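Local structure of putative prolyl-tRNA synthetase (Leishmania major, 5XIL) at residues 23-28 / 37-42; 121-126 / 241-246; 294-299 / 342-347. The protein probably charges tRNA(Pro) with L-proline at the expense of ATP, giving L-prolyl-tRNA(Pro), AMP and diphosphate. One frame throughout, in Å; residues are numbered along the deposited sequence. Where two conformers were deposited one is given.

Interaction 1. Residues 23-28 / 37-42; sequences KAEMIE and IIRPWA
The carbonyl oxygen of I37 is the best-held polar atom, with two contacts on it. E28 N gives I37 O a straight hydrogen bond of 3.1 Å (162°), in the carbonyl plane. I27 CA adds a CA-H...O contact at 3.2 Å to I37 O. The return bond, I37 N to E28 O at 2.9 Å, runs nearly along the C=O axis. E28 and I37 are therefore a hydrogen-bonded antiparallel pair, and I27 and I38 a non-hydrogen-bonded one. A bent third bond, R39 N to M26 O at 3.0 Å, comes from above the carbonyl plane.

R39 bends at chi3 (70°), and E25 CB lies over one face of its guanidinium. Water 2, in the guanidinium plane, links R39 NH1 to E25 OE2. No salt bridge forms with E25 or E28, though their charges should still steady the cation. E25 OE1 instead pairs with K350. The carboxylate of E28 reaches K121 and W122 of the second subunit, and that W122 also makes a cation-pi contact with R39.

M26 packs on W41 and A42. Its CG sits at the edge of the W41 ring, 3.8 Å from W41 CD1, and SD makes an edge-on Met-aromatic contact. M26 CB rests 3.7 Å from A42 CB. Water 1 accepts a hydrogen bond from W41 N and donates one to E25 O.

E25 closes helix 13-23 with a Schellman motif, and R39 is the N-cap residue of helix 40-60. Between them lies a two-stranded antiparallel beta hairpin at the subunit interface.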
loop_
_atom_site.group_PDB
_atom_site.type_symbol
_atom_site.label_atom_id
_atom_site.label_comp_id
_atom_site.label_asym_id
_atom_site.label_seq_id
_atom_site.Cartn_x
_atom_site.Cartn_y
_atom_site.Cartn_z
ATOM N N LYS A 23 24.532 9.659 2.415
ATOM C CA LYS A 23 24.474 11.114 2.215
ATOM C C LYS A 23 23.168 11.552 1.601
ATOM O O LYS A 23 22.692 12.599 1.914
ATOM C CB LYS A 23 25.675 11.624 1.383
ATOM C CG LYS A 23 26.969 11.731 2.179
ATOM C CD LYS A 23 28.095 12.085 1.222
ATOM C CE LYS A 23 29.352 12.628 1.886
ATOM N NZ LYS A 23 30.468 12.694 0.863
ATOM N N ALA A 24 22.532 10.713 0.786
ATOM C CA ALA A 24 21.235 11.051 0.170
ATOM C C ALA A 24 20.078 10.744 1.113
ATOM O O ALA A 24 18.917 10.949 0.756
ATOM C CB ALA A 24 21.049 10.334 -1.156
ATOM N N GLU A 25 20.390 10.323 2.334
ATOM C CA GLU A 25 19.364 10.015 3.335
ATOM C C GLU A 25 18.416 8.922 2.955
ATOM O O GLU A 25 17.257 9.017 3.268
ATOM C CB GLU A 25 18.593 11.276 3.745
ATOM C CG GLU A 25 19.571 12.293 4.268
ATOM C CD GLU A 25 18.921 13.624 4.625
ATOM O OE1 GLU A 25 18.000 14.122 3.926
ATOM O OE2 GLU A 25 19.400 14.151 5.601
ATOM N N MET A 26 18.911 7.888 2.262
ATOM C CA MET A 26 18.129 6.792 1.857
ATOM C C MET A 26 18.021 5.707 2.898
ATOM O O MET A 26 16.972 5.106 3.035
ATOM C CB MET A 26 18.618 6.196 0.547
ATOM C CG MET A 26 18.418 7.207 -0.580
ATOM S SD MET A 26 19.033 6.721 -2.205
ATOM C CE MET A 26 17.657 5.869 -2.922
ATOM N N ILE A 27 19.103 5.471 3.622
ATOM C CA ILE A 27 19.128 4.453 4.644
ATOM C C ILE A 27 19.881 4.962 5.840
ATOM O O ILE A 27 20.747 5.827 5.700
ATOM C CB ILE A 27 19.777 3.129 4.237
ATOM C CG1 ILE A 27 21.255 3.299 3.948
ATOM C CG2 ILE A 27 19.130 2.458 3.052
ATOM C CD1 ILE A 27 22.004 2.105 4.501
ATOM N N GLU A 28 19.516 4.408 6.985
ATOM C CA GLU A 28 20.180 4.619 8.263
ATOM C C GLU A 28 20.541 3.227 8.765
ATOM O O GLU A 28 19.679 2.303 8.812
ATOM C CB GLU A 28 19.177 5.287 9.204
ATOM C CG GLU A 28 19.687 5.683 10.563
ATOM C CD GLU A 28 20.716 6.776 10.484
ATOM O OE1 GLU A 28 21.867 6.426 10.691
ATOM O OE2 GLU A 28 20.372 7.947 10.177
ATOM N N ILE A 37 17.222 0.810 8.378
ATOM C CA ILE A 37 16.013 1.645 8.254
ATOM C C ILE A 37 15.953 2.261 6.847
ATOM O O ILE A 37 16.941 2.823 6.380
ATOM C CB ILE A 37 16.071 2.757 9.256
ATOM C CG1 ILE A 37 15.971 2.179 10.659
ATOM C CG2 ILE A 37 14.913 3.727 9.148
ATOM C CD1 ILE A 37 16.473 3.163 11.692
ATOM N N ILE A 38 14.817 2.128 6.194
ATOM C CA ILE A 38 14.599 2.757 4.912
ATOM C C ILE A 38 13.921 4.114 5.153
ATOM O O ILE A 38 12.768 4.185 5.496
ATOM C CB ILE A 38 13.788 1.874 3.951
ATOM C CG1 ILE A 38 14.474 0.508 3.833
ATOM C CG2 ILE A 38 13.767 2.547 2.566
ATOM C CD1 ILE A 38 13.715 -0.557 3.051
ATOM N N ARG A 39 14.685 5.213 5.004
ATOM C CA ARG A 39 14.191 6.514 5.197
ATOM C C ARG A 39 13.321 6.981 4.003
ATOM O O ARG A 39 13.328 6.343 2.943
ATOM C CB ARG A 39 15.383 7.448 5.384
ATOM C CG ARG A 39 16.264 7.047 6.562
ATOM C CD ARG A 39 17.354 8.111 6.848
ATOM N NE ARG A 39 16.713 9.302 7.395
ATOM C CZ ARG A 39 17.369 10.415 7.702
ATOM N NH1 ARG A 39 18.649 10.507 7.522
ATOM N NH2 ARG A 39 16.733 11.428 8.229
ATOM N N PRO A 40 12.549 8.071 4.176
ATOM C CA PRO A 40 11.601 8.452 3.126
ATOM C C PRO A 40 12.152 8.677 1.762
ATOM O O PRO A 40 11.416 8.393 0.829
ATOM C CB PRO A 40 11.004 9.769 3.636
ATOM C CG PRO A 40 11.104 9.573 5.103
ATOM C CD PRO A 40 12.366 8.902 5.371
ATOM N N TRP A 41 13.375 9.177 1.605
ATOM C CA TRP A 41 13.816 9.451 0.266
ATOM C C TRP A 41 13.859 8.209 -0.609
ATOM O O TRP A 41 13.588 8.247 -1.841
ATOM C CB TRP A 41 15.162 10.144 0.301
ATOM C CG TRP A 41 15.619 10.758 -0.974
ATOM C CD1 TRP A 41 16.710 10.382 -1.737
ATOM C CD2 TRP A 41 15.022 11.889 -1.650
ATOM N NE1 TRP A 41 16.803 11.205 -2.833
ATOM C CE2 TRP A 41 15.778 12.116 -2.816
ATOM C CE3 TRP A 41 13.925 12.723 -1.375
ATOM C CZ2 TRP A 41 15.475 13.163 -3.715
ATOM C CZ3 TRP A 41 13.637 13.778 -2.262
ATOM C CH2 TRP A 41 14.388 13.959 -3.433
ATOM N N ALA A 42 14.265 7.106 0.009
ATOM C CA ALA A 42 14.197 5.821 -0.632
ATOM C C ALA A 42 12.816 5.128 -0.568
ATOM O O ALA A 42 12.335 4.546 -1.547
ATOM C CB ALA A 42 15.249 4.914 -0.069
HETATM O O HOH W 1 14.944 10.557 3.690
HETATM O O HOH W 2 19.828 12.928 8.435
#

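Interaction 2. Residues 121-126 / 241-246; sequences KWIRSH and FDIRFQ
F245 sets its ring against the backbone turn at S125 and H126. Its CG takes the crowded position between backbone N and carbonyl carbon (chi1 63°). F245 CD2 then lies 3.7 Å from H126 CB, and F245 CB lies 3.8 Å from S125 C. The F245 ring meets H126 at CB, and the imidazole beyond it takes no part in this packing.

Further along, I123 and I243 cross obliquely. The tip of one meets a branch of the other: I123 CD1 is 3.6 Å from I243 CG2. The second branch of I123, CG2, sits beside F245 CB at 4.3 Å. L129 packs on both I123 and F245, so the apolar patch continues beyond the two segments.

The main chains do not bond directly. Three waters span them instead. Water 3 accepts from R244 N and lies 2.9 Å from I123 O. Water 4 donates to R124 O at 2.9 Å and accepts from Q246 N at 3.0 Å. Water 5 donates to Q246 O, accepts from H126 N at 2.7 Å, and lies in the plane of the imidazole at its edge.

This chain is the C-terminal part of the protein, with the class II synthetase core, the anticodon-binding domain and a zinc-binding domain. In the core, I123 is the first residue beyond helix 111-122. Residues 245-246 begin a short strand that pairs with strand 253-265, F245 bonding to L255. D128 holds the other segment through S125 N and the R124 guanidinium.

The chemistry is thus mixed: a small apolar strip beside a line of water bridges. The two backbones run as neighbours but are not sheet partners, and solvent supplies the polar links between them.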
loop_
_atom_site.group_PDB
_atom_site.type_symbol
_atom_site.label_atom_id
_atom_site.label_comp_id
_atom_site.label_asym_id
_atom_site.label_seq_id
_atom_site.Cartn_x
_atom_site.Cartn_y
_atom_site.Cartn_z
ATOM N N LYS A 121 -7.549 -26.701 -0.376
ATOM C CA LYS A 121 -8.811 -26.572 0.312
ATOM C C LYS A 121 -9.833 -25.721 -0.464
ATOM O O LYS A 121 -10.976 -26.123 -0.676
ATOM C CB LYS A 121 -8.538 -26.036 1.720
ATOM C CG LYS A 121 -9.780 -26.004 2.549
ATOM C CD LYS A 121 -9.652 -25.205 3.815
ATOM C CE LYS A 121 -11.051 -24.938 4.402
ATOM N NZ LYS A 121 -11.046 -25.248 5.860
ATOM N N TRP A 122 -9.392 -24.592 -0.994
ATOM C CA TRP A 122 -10.267 -23.684 -1.671
ATOM C C TRP A 122 -10.638 -24.168 -3.020
ATOM O O TRP A 122 -11.649 -23.782 -3.528
ATOM C CB TRP A 122 -9.612 -22.301 -1.811
ATOM C CG TRP A 122 -9.362 -21.641 -0.485
ATOM C CD1 TRP A 122 -10.145 -21.727 0.618
ATOM C CD2 TRP A 122 -8.295 -20.706 -0.158
ATOM N NE1 TRP A 122 -9.606 -20.961 1.640
ATOM C CE2 TRP A 122 -8.490 -20.305 1.176
ATOM C CE3 TRP A 122 -7.171 -20.211 -0.862
ATOM C CZ2 TRP A 122 -7.624 -19.385 1.831
ATOM C CZ3 TRP A 122 -6.304 -19.316 -0.206
ATOM C CH2 TRP A 122 -6.515 -18.920 1.114
ATOM N N ILE A 123 -9.835 -25.016 -3.642
ATOM C CA ILE A 123 -10.207 -25.436 -4.988
ATOM C C ILE A 123 -10.988 -26.760 -4.849
ATOM O O ILE A 123 -10.406 -27.834 -4.815
ATOM C CB ILE A 123 -9.015 -25.576 -5.905
ATOM C CG1 ILE A 123 -8.364 -24.229 -6.187
ATOM C CG2 ILE A 123 -9.351 -26.255 -7.220
ATOM C CD1 ILE A 123 -6.889 -24.327 -6.595
ATOM N N ARG A 124 -12.309 -26.630 -4.809
ATOM C CA ARG A 124 -13.221 -27.758 -4.588
ATOM C C ARG A 124 -13.711 -28.292 -5.879
ATOM O O ARG A 124 -14.073 -29.443 -5.934
ATOM C CB ARG A 124 -14.421 -27.340 -3.717
ATOM C CG ARG A 124 -14.019 -26.958 -2.296
ATOM C CD ARG A 124 -15.001 -25.970 -1.671
ATOM N NE ARG A 124 -15.163 -24.773 -2.504
ATOM C CZ ARG A 124 -16.087 -23.822 -2.332
ATOM N NH1 ARG A 124 -16.962 -23.886 -1.319
ATOM N NH2 ARG A 124 -16.137 -22.789 -3.174
ATOM N N SER A 125 -13.708 -27.472 -6.931
ATOM C CA SER A 125 -14.141 -27.880 -8.255
ATOM C C SER A 125 -13.625 -26.853 -9.255
ATOM O O SER A 125 -13.049 -25.824 -8.851
ATOM C CB SER A 125 -15.679 -27.931 -8.297
ATOM O OG SER A 125 -16.240 -26.616 -8.447
ATOM N N HIS A 126 -13.850 -27.091 -10.521
ATOM C CA HIS A 126 -13.403 -26.190 -11.522
ATOM C C HIS A 126 -13.980 -24.790 -11.339
ATOM O O HIS A 126 -13.396 -23.848 -11.767
ATOM C CB HIS A 126 -13.805 -26.681 -12.888
ATOM C CG HIS A 126 -15.251 -26.447 -13.186
ATOM N ND1 HIS A 126 -16.261 -27.238 -12.691
ATOM C CD2 HIS A 126 -15.857 -25.484 -13.904
ATOM C CE1 HIS A 126 -17.424 -26.776 -13.104
ATOM N NE2 HIS A 126 -17.207 -25.711 -13.840
ATOM N N PHE A 241 0.848 -31.052 -3.375
ATOM C CA PHE A 241 -0.067 -30.541 -2.357
ATOM C C PHE A 241 -1.484 -31.033 -2.589
ATOM O O PHE A 241 -2.401 -30.618 -1.928
ATOM C CB PHE A 241 -0.040 -29.002 -2.330
ATOM C CG PHE A 241 1.184 -28.475 -1.689
ATOM C CD1 PHE A 241 1.240 -28.356 -0.312
ATOM C CD2 PHE A 241 2.311 -28.167 -2.442
ATOM C CE1 PHE A 241 2.407 -27.889 0.324
ATOM C CE2 PHE A 241 3.476 -27.708 -1.809
ATOM C CZ PHE A 241 3.518 -27.556 -0.430
ATOM N N ASP A 242 -1.625 -31.980 -3.512
ATOM C CA ASP A 242 -2.923 -32.587 -3.743
ATOM C C ASP A 242 -4.003 -31.531 -4.072
ATOM O O ASP A 242 -5.092 -31.562 -3.472
ATOM C CB ASP A 242 -3.290 -33.440 -2.514
ATOM C CG ASP A 242 -2.352 -34.652 -2.356
ATOM O OD1 ASP A 242 -2.144 -35.371 -3.358
ATOM O OD2 ASP A 242 -1.831 -34.875 -1.251
ATOM N N ILE A 243 -3.655 -30.618 -4.970
ATOM C CA ILE A 243 -4.557 -29.634 -5.551
ATOM C C ILE A 243 -5.100 -30.303 -6.809
ATOM O O ILE A 243 -4.345 -30.737 -7.684
ATOM C CB ILE A 243 -3.843 -28.337 -5.889
ATOM C CG1 ILE A 243 -3.126 -27.793 -4.645
ATOM C CG2 ILE A 243 -4.864 -27.264 -6.371
ATOM C CD1 ILE A 243 -2.103 -26.663 -4.922
ATOM N N ARG A 244 -6.424 -30.463 -6.849
ATOM C CA ARG A 244 -7.073 -31.243 -7.879
ATOM C C ARG A 244 -8.506 -30.793 -8.031
ATOM O O ARG A 244 -9.068 -30.279 -7.105
ATOM C CB ARG A 244 -7.065 -32.720 -7.463
ATOM C CG ARG A 244 -7.460 -32.870 -5.971
ATOM C CD ARG A 244 -7.559 -34.304 -5.490
ATOM N NE ARG A 244 -8.655 -34.958 -6.209
ATOM C CZ ARG A 244 -9.084 -36.199 -6.010
ATOM N NH1 ARG A 244 -8.524 -36.974 -5.091
ATOM N NH2 ARG A 244 -10.092 -36.651 -6.735
ATOM N N PHE A 245 -9.075 -31.017 -9.206
ATOM C CA PHE A 245 -10.489 -30.860 -9.396
ATOM C C PHE A 245 -10.964 -31.834 -10.489
ATOM O O PHE A 245 -10.209 -32.232 -11.374
ATOM C CB PHE A 245 -10.805 -29.395 -9.776
ATOM C CG PHE A 245 -10.186 -28.967 -11.077
ATOM C CD1 PHE A 245 -8.822 -28.646 -11.152
ATOM C CD2 PHE A 245 -10.948 -28.892 -12.246
ATOM C CE1 PHE A 245 -8.258 -28.295 -12.363
ATOM C CE2 PHE A 245 -10.379 -28.530 -13.453
ATOM C CZ PHE A 245 -9.016 -28.258 -13.511
ATOM N N GLN A 246 -12.241 -32.188 -10.436
ATOM C CA GLN A 246 -12.810 -33.050 -11.492
ATOM C C GLN A 246 -12.960 -32.284 -12.777
ATOM O O GLN A 246 -13.359 -31.092 -12.783
ATOM C CB GLN A 246 -14.194 -33.603 -11.070
ATOM C CG GLN A 246 -14.153 -34.555 -9.871
ATOM C CD GLN A 246 -13.129 -35.647 -10.058
ATOM O OE1 GLN A 246 -11.993 -35.508 -9.625
ATOM N NE2 GLN A 246 -13.506 -36.720 -10.767
HETATM O O HOH W 3 -7.889 -29.170 -4.598
HETATM O O HOH W 4 -13.851 -31.339 -8.074
HETATM O O HOH W 5 -14.761 -29.540 -11.040
#

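Interaction 3. Residues 294-299 / 342-347; sequences IIIPVG and WRFNHW
I294 opens the contact by lying on the indole of W347. Its CG1 is anti to the backbone N (chi1 -170°), which carries that branch over the ring. I294 CG1 makes a CH-pi contact 3.6 Å from the centroid of the W347 five-membered ring, 5° off the normal. The tip, I294 CD1, lies over the same face, displaced toward the six-membered ring and 3.6 Å from W347 CE2. The opposite face of the indole carries H346, whose CD2 stands 3.5 Å above the plane of the W347 ring. W347 NE1 bonds to D333, so the indole is held on both faces and at its edge.

I295 points to the other side of the sheet, onto helix 306-325. I296 returns to helix 340-350 and fits between three of its side chains. I296 CD1 is 3.7 Å from F344 CD1, and it also approaches R343 CB and W347 CD1. The CG2 branch of I296 lies at the edge of the F344 ring and over one face of the R343 guanidinium.

This is the alpha/beta anticodon-binding domain. Helix 340-350 is the crossover between parallel strands 330-332 and 354-358, and strand 293-297 lies between those two. Residues 342-347 of the helix run nearly antiparallel to strand 294-297 (169°), their axes 9.7 Å apart at closest approach.

P297 follows, crossing R343 at about a right angle, with P297 CG 3.9 Å from R343 NH1. That nitrogen bonds to D333 O and NE bonds to S339 O, which fixes the guanidinium against the strand end. V298 ends the contact beyond the strand. Its CG1 meets the edge of the phenyl ring, 3.8 Å from F344 CZ, while R355 makes a cation-pi contact with F344.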
loop_
_atom_site.group_PDB
_atom_site.type_symbol
_atom_site.label_atom_id
_atom_site.label_comp_id
_atom_site.label_asym_id
_atom_site.label_seq_id
_atom_site.Cartn_x
_atom_site.Cartn_y
_atom_site.Cartn_z
ATOM N N ILE A 294 13.398 21.349 -6.218
ATOM C CA ILE A 294 13.751 22.072 -5.043
ATOM C C ILE A 294 13.971 23.548 -5.435
ATOM O O ILE A 294 14.675 23.836 -6.341
ATOM C CB ILE A 294 14.978 21.517 -4.337
ATOM C CG1 ILE A 294 15.200 22.151 -2.947
ATOM C CG2 ILE A 294 16.241 21.646 -5.153
ATOM C CD1 ILE A 294 14.205 21.717 -1.932
ATOM N N ILE A 295 13.431 24.433 -4.643
ATOM C CA ILE A 295 13.540 25.921 -4.875
ATOM C C ILE A 295 14.482 26.533 -3.803
ATOM O O ILE A 295 14.223 26.435 -2.615
ATOM C CB ILE A 295 12.140 26.559 -4.800
ATOM C CG1 ILE A 295 11.174 25.903 -5.774
ATOM C CG2 ILE A 295 12.205 28.093 -4.977
ATOM C CD1 ILE A 295 9.724 26.156 -5.428
ATOM N N ILE A 296 15.577 27.152 -4.236
ATOM C CA ILE A 296 16.536 27.689 -3.333
ATOM C C ILE A 296 16.747 29.170 -3.683
ATOM O O ILE A 296 17.086 29.457 -4.824
ATOM C CB ILE A 296 17.858 26.965 -3.496
ATOM C CG1 ILE A 296 17.646 25.444 -3.296
ATOM C CG2 ILE A 296 18.903 27.552 -2.566
ATOM C CD1 ILE A 296 18.858 24.590 -3.573
ATOM N N PRO A 297 16.552 30.078 -2.695
ATOM C CA PRO A 297 16.782 31.494 -2.937
ATOM C C PRO A 297 18.294 31.784 -3.080
ATOM O O PRO A 297 19.171 31.146 -2.432
ATOM C CB PRO A 297 16.104 32.172 -1.721
ATOM C CG PRO A 297 16.400 31.199 -0.624
ATOM C CD PRO A 297 16.190 29.840 -1.284
ATOM N N VAL A 298 18.624 32.681 -3.987
ATOM C CA VAL A 298 20.009 33.076 -4.213
ATOM C C VAL A 298 20.096 34.617 -4.389
ATOM O O VAL A 298 19.082 35.295 -4.505
ATOM C CB VAL A 298 20.612 32.441 -5.464
ATOM C CG1 VAL A 298 20.583 30.899 -5.397
ATOM C CG2 VAL A 298 19.864 32.931 -6.708
ATOM N N GLY A 299 21.325 35.130 -4.379
ATOM C CA GLY A 299 21.624 36.551 -4.623
ATOM C C GLY A 299 21.277 37.442 -3.462
ATOM O O GLY A 299 21.051 38.619 -3.666
ATOM N N TRP A 342 26.025 25.231 -0.396
ATOM C CA TRP A 342 25.866 24.077 0.456
ATOM C C TRP A 342 24.511 23.398 0.200
ATOM O O TRP A 342 24.404 22.146 0.143
ATOM C CB TRP A 342 25.903 24.493 1.920
ATOM C CG TRP A 342 25.927 23.364 2.890
ATOM C CD1 TRP A 342 27.055 22.866 3.540
ATOM C CD2 TRP A 342 24.802 22.578 3.374
ATOM N NE1 TRP A 342 26.688 21.807 4.353
ATOM C CE2 TRP A 342 25.326 21.616 4.285
ATOM C CE3 TRP A 342 23.416 22.566 3.098
ATOM C CZ2 TRP A 342 24.507 20.658 4.926
ATOM C CZ3 TRP A 342 22.607 21.629 3.740
ATOM C CH2 TRP A 342 23.164 20.677 4.646
ATOM N N ARG A 343 23.464 24.212 0.138
ATOM C CA ARG A 343 22.131 23.675 -0.165
ATOM C C ARG A 343 22.135 23.040 -1.576
ATOM O O ARG A 343 21.547 21.973 -1.757
ATOM C CB ARG A 343 21.066 24.751 -0.011
ATOM C CG ARG A 343 20.775 25.107 1.434
ATOM C CD ARG A 343 19.851 26.293 1.512
ATOM N NE ARG A 343 20.618 27.521 1.580
ATOM C CZ ARG A 343 20.090 28.749 1.612
ATOM N NH1 ARG A 343 18.775 28.952 1.503
ATOM N NH2 ARG A 343 20.913 29.778 1.771
ATOM N N PHE A 344 22.799 23.650 -2.574
ATOM C CA PHE A 344 22.789 23.093 -3.890
ATOM C C PHE A 344 23.397 21.673 -3.777
ATOM O O PHE A 344 22.950 20.710 -4.436
ATOM C CB PHE A 344 23.708 23.857 -4.874
ATOM C CG PHE A 344 23.192 25.195 -5.378
ATOM C CD1 PHE A 344 22.128 25.879 -4.777
ATOM C CD2 PHE A 344 23.854 25.800 -6.445
ATOM C CE1 PHE A 344 21.740 27.138 -5.201
ATOM C CE2 PHE A 344 23.429 27.053 -6.881
ATOM C CZ PHE A 344 22.384 27.698 -6.272
ATOM N N ASN A 345 24.481 21.569 -3.023
ATOM C CA ASN A 345 25.204 20.279 -2.921
ATOM C C ASN A 345 24.343 19.168 -2.285
ATOM O O ASN A 345 24.305 18.011 -2.797
ATOM C CB ASN A 345 26.500 20.411 -2.106
ATOM C CG ASN A 345 27.162 19.044 -1.864
ATOM O OD1 ASN A 345 27.804 18.448 -2.776
ATOM N ND2 ASN A 345 26.970 18.522 -0.693
ATOM N N HIS A 346 23.694 19.513 -1.178
ATOM C CA HIS A 346 22.837 18.643 -0.446
ATOM C C HIS A 346 21.777 18.000 -1.343
ATOM O O HIS A 346 21.566 16.801 -1.330
ATOM C CB HIS A 346 22.161 19.419 0.686
ATOM C CG HIS A 346 21.097 18.652 1.414
ATOM N ND1 HIS A 346 21.372 17.706 2.384
ATOM C CD2 HIS A 346 19.740 18.731 1.346
ATOM C CE1 HIS A 346 20.246 17.220 2.845
ATOM N NE2 HIS A 346 19.245 17.831 2.242
ATOM N N TRP A 347 21.055 18.823 -2.097
ATOM C CA TRP A 347 20.029 18.325 -3.042
ATOM C C TRP A 347 20.609 17.668 -4.289
ATOM O O TRP A 347 19.956 16.794 -4.879
ATOM C CB TRP A 347 19.069 19.468 -3.418
ATOM C CG TRP A 347 18.274 19.926 -2.160
ATOM C CD1 TRP A 347 18.473 21.073 -1.400
ATOM C CD2 TRP A 347 17.263 19.171 -1.468
ATOM N NE1 TRP A 347 17.637 21.070 -0.344
ATOM C CE2 TRP A 347 16.874 19.930 -0.348
ATOM C CE3 TRP A 347 16.611 17.971 -1.721
ATOM C CZ2 TRP A 347 15.887 19.507 0.542
ATOM C CZ3 TRP A 347 15.587 17.547 -0.828
ATOM C CH2 TRP A 347 15.251 18.309 0.277
#

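Interactions 1 and 3 are buried, interaction 2 only partly. Interaction 1 has direct backbone bonds as well as waters. In interaction 2 the only hydrogen bonds between segments pass through water. Interaction 3 has no polar link between its segments and depends on side chains of strand and helix. Interactions 1 and 3 touch, E25 OE1 lying 4.0 Å from H346 CE1, so the hairpin abuts helix 340-350 of the anticodon-binding domain. Interaction 2 belongs to the catalytic core, its centre 62 Å from that of interaction 3. Within one chain, interactions 1 and 2 are about 27 Å apart at their nearest atoms. Across the dimer, residues 121-122 of one subunit meet the hairpin of the other.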